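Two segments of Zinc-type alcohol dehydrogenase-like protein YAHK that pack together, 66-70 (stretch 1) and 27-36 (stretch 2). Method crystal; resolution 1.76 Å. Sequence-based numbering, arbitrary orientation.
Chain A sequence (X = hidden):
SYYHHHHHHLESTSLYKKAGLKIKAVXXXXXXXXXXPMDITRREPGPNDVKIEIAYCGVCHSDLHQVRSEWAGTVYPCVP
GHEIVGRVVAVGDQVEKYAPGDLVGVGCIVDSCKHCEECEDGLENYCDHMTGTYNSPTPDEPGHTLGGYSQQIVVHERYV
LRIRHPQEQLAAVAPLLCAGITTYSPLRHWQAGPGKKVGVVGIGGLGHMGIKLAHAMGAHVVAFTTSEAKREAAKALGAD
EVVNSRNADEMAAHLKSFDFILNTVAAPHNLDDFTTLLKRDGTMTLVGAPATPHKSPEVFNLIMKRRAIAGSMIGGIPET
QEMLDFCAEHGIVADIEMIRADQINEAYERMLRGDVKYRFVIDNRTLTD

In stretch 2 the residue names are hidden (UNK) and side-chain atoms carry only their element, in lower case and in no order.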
# COMPACT_ATOMS: atom_id res chain seq x y z
N GLN A 66 6.08 -26.48 0.13
CA GLN A 66 6.93 -26.96 1.22
C GLN A 66 7.66 -28.26 0.89
O GLN A 66 8.85 -28.40 1.17
CB GLN A 66 6.09 -27.16 2.48
CG GLN A 66 6.88 -27.22 3.78
CD GLN A 66 7.46 -25.88 4.18
OE1 GLN A 66 8.60 -25.55 3.84
NE2 GLN A 66 6.67 -25.09 4.90
N VAL A 67 6.96 -29.22 0.30
CA VAL A 67 7.58 -30.51 -0.02
C VAL A 67 8.33 -30.57 -1.35
O VAL A 67 9.03 -31.55 -1.61
CB VAL A 67 6.54 -31.65 -0.01
CG1 VAL A 67 6.06 -31.90 1.41
CG2 VAL A 67 5.37 -31.30 -0.91
N ARG A 68 8.20 -29.54 -2.17
CA ARG A 68 8.89 -29.55 -3.46
C ARG A 68 9.93 -28.44 -3.64
O ARG A 68 10.99 -28.67 -4.23
CB ARG A 68 7.87 -29.49 -4.60
CG ARG A 68 7.00 -30.73 -4.69
CD ARG A 68 6.13 -30.72 -5.94
NE ARG A 68 5.37 -31.95 -6.08
CZ ARG A 68 4.56 -32.23 -7.10
NH1 ARG A 68 4.41 -31.36 -8.09
NH2 ARG A 68 3.91 -33.38 -7.14
N SER A 69 9.63 -27.25 -3.14
CA SER A 69 10.55 -26.12 -3.28
C SER A 69 11.90 -26.40 -2.65
O SER A 69 11.99 -26.94 -1.54
CB SER A 69 9.94 -24.86 -2.66
OG SER A 69 10.79 -23.75 -2.86
N GLU A 70 12.96 -26.03 -3.36
CA GLU A 70 14.32 -26.22 -2.88
C GLU A 70 14.66 -25.18 -1.82
O GLU A 70 15.45 -25.44 -0.90
CB GLU A 70 15.32 -26.10 -4.03
CG GLU A 70 15.07 -27.05 -5.19
CD GLU A 70 16.08 -26.87 -6.32
OE1 GLU A 70 16.13 -25.76 -6.89
OE2 GLU A 70 16.81 -27.83 -6.62
N UNK A 27 3.96 -38.06 4.33
CA UNK A 27 4.93 -36.98 4.22
C UNK A 27 6.04 -37.32 3.25
O UNK A 27 6.02 -38.37 2.62
N UNK A 28 7.03 -36.43 3.14
CA UNK A 28 8.15 -36.63 2.24
C UNK A 28 9.48 -36.67 2.99
O UNK A 28 9.62 -36.05 4.04
c UNK A 28 8.18 -35.53 1.20
N UNK A 29 10.45 -37.40 2.45
CA UNK A 29 11.77 -37.49 3.06
C UNK A 29 12.75 -36.52 2.40
O UNK A 29 13.76 -36.16 3.01
c UNK A 29 11.57 -39.90 3.87
c UNK A 29 12.29 -38.93 2.97
c UNK A 29 11.76 -39.88 5.25
c UNK A 29 10.69 -40.85 3.35
o UNK A 29 9.60 -42.59 6.38
c UNK A 29 10.03 -41.75 4.18
c UNK A 29 10.24 -41.70 5.55
c UNK A 29 11.11 -40.77 6.09
N UNK A 30 12.46 -36.11 1.17
CA UNK A 30 13.30 -35.16 0.45
C UNK A 30 12.43 -34.37 -0.53
O UNK A 30 11.28 -34.74 -0.78
c UNK A 30 14.41 -35.88 -0.32
o UNK A 30 13.99 -36.27 -1.61
N UNK A 31 12.99 -33.30 -1.08
CA UNK A 31 12.25 -32.45 -2.01
C UNK A 31 11.87 -33.17 -3.31
O UNK A 31 10.88 -32.81 -3.94
c UNK A 31 13.07 -31.20 -2.33
N UNK A 32 12.65 -34.18 -3.68
CA UNK A 32 12.38 -34.92 -4.91
C UNK A 32 11.63 -36.22 -4.70
O UNK A 32 11.38 -36.96 -5.66
c UNK A 32 15.67 -34.31 -6.91
c UNK A 32 14.38 -33.96 -6.19
c UNK A 32 16.27 -33.09 -7.58
c UNK A 32 13.70 -35.20 -5.64
n UNK A 32 15.35 -32.52 -8.61
N UNK A 33 11.27 -36.51 -3.46
CA UNK A 33 10.55 -37.74 -3.15
C UNK A 33 9.06 -37.48 -2.97
O UNK A 33 8.66 -36.58 -2.23
c UNK A 33 12.36 -39.21 -2.09
c UNK A 33 11.10 -38.38 -1.88
o UNK A 33 13.56 -38.89 -0.05
n UNK A 33 12.82 -40.96 -0.48
c UNK A 33 12.97 -39.68 -0.79
N UNK A 34 8.21 -38.25 -3.68
CA UNK A 34 6.76 -38.08 -3.56
C UNK A 34 6.30 -38.41 -2.15
O UNK A 34 6.98 -39.15 -1.43
c UNK A 34 7.30 -39.10 -5.63
c UNK A 34 6.22 -39.07 -4.59
c UNK A 34 8.55 -39.17 -4.78
N UNK A 35 5.16 -37.86 -1.75
CA UNK A 35 4.63 -38.13 -0.42
C UNK A 35 4.36 -39.62 -0.29
O UNK A 35 3.86 -40.25 -1.22
c UNK A 35 4.25 -35.36 1.02
c UNK A 35 3.34 -37.34 -0.19
c UNK A 35 3.44 -35.81 -0.19
c UNK A 35 2.05 -35.21 -0.16
N UNK A 36 4.68 -40.17 0.88
CA UNK A 36 4.47 -41.59 1.13
C UNK A 36 4.08 -41.83 2.58
O UNK A 36 4.25 -40.96 3.43
c UNK A 36 8.23 -42.66 1.24
c UNK A 36 5.75 -42.37 0.81
o UNK A 36 9.13 -42.09 0.60
o UNK A 36 8.31 -43.84 1.64
c UNK A 36 6.97 -41.87 1.57

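Position 27 has no side-chain atoms, so it is glycine, Gly27. Its N donates to the backbone O of position 36 at 3.1 Å, and the N of position 36 returns a bond to Gly27 O at 2.8 Å, closing the segment at its two ends.

Position 28 carries one carbon, its CB, in apolar contact 4.2 Å from Val67 CG1, with CA-to-CB pointing toward stretch 1: Ala28.

At position 29 one carbon leads to a six-carbon ring bearing one oxygen: Tyr29. Its side chain is out of reach of stretch 1.

Position 30 holds one carbon and one oxygen. With chi1 at 88° (p), the oxygen accepts a hydrogen bond from the backbone N of position 32. The two-atom chain could be serine or cysteine by shape, but the element is oxygen: Ser30. The distance from the N of position 32 to Ser30 OG is 3.2 Å, with an N-H...acceptor angle of 136°.

Position 31 again has a single carbon, 3.8 Å from Arg68 O, and is Ala31. Its CA is 4.7 Å from Arg68 CA, the closest CA-CA pair across the stretches.

Position 32 shows four carbons in a row ending in nitrogen, the pattern of lysine. Lys32 has CA-to-CB directed away, although the end of its chain comes nearer, Lys32 NZ lying 5.3 Å from Glu70 OE2.

Position 33 has three carbons, the third carrying one oxygen and one nitrogen, hence Gln33. Its N bonds to Ser30 O at 3.2 Å, consistent with the type I turn from Ser30 to Gln33; a weak bond from Ser30 OG to Gln33 OE1, 3.1 Å, joins the same two residues.

Position 34 has three carbons closing a ring onto the backbone N, which identifies Pro34; it makes no contact with stretch 1.

Position 35 has four carbons forked at the second, and one carbon at the tip of the fork lies 3.9 Å from Val67 CG1: Leu35. That carbon is CD2, with chi1 -64° (m) and chi2 171° (t).

Position 36 has three carbons, the third carrying two oxygens: Glu36, out of reach of stretch 1.

The contact works by shape, without a hydrogen bond across it. Val67 CG1 meets both Ala28 and Leu35, while the turn brings Ala31 against the end of the helix. There Ala31 CA lies 3.4 Å from Val67 O, with an angle of 151° at the hydrogen, a CA-H...O contact. Ala31 O and Val67 O, both acceptors, approach to 3.2 Å without bonding. The summed buried surface is 236 Å².

Stretch 2, residues 27-36: GAYSAKQPLE
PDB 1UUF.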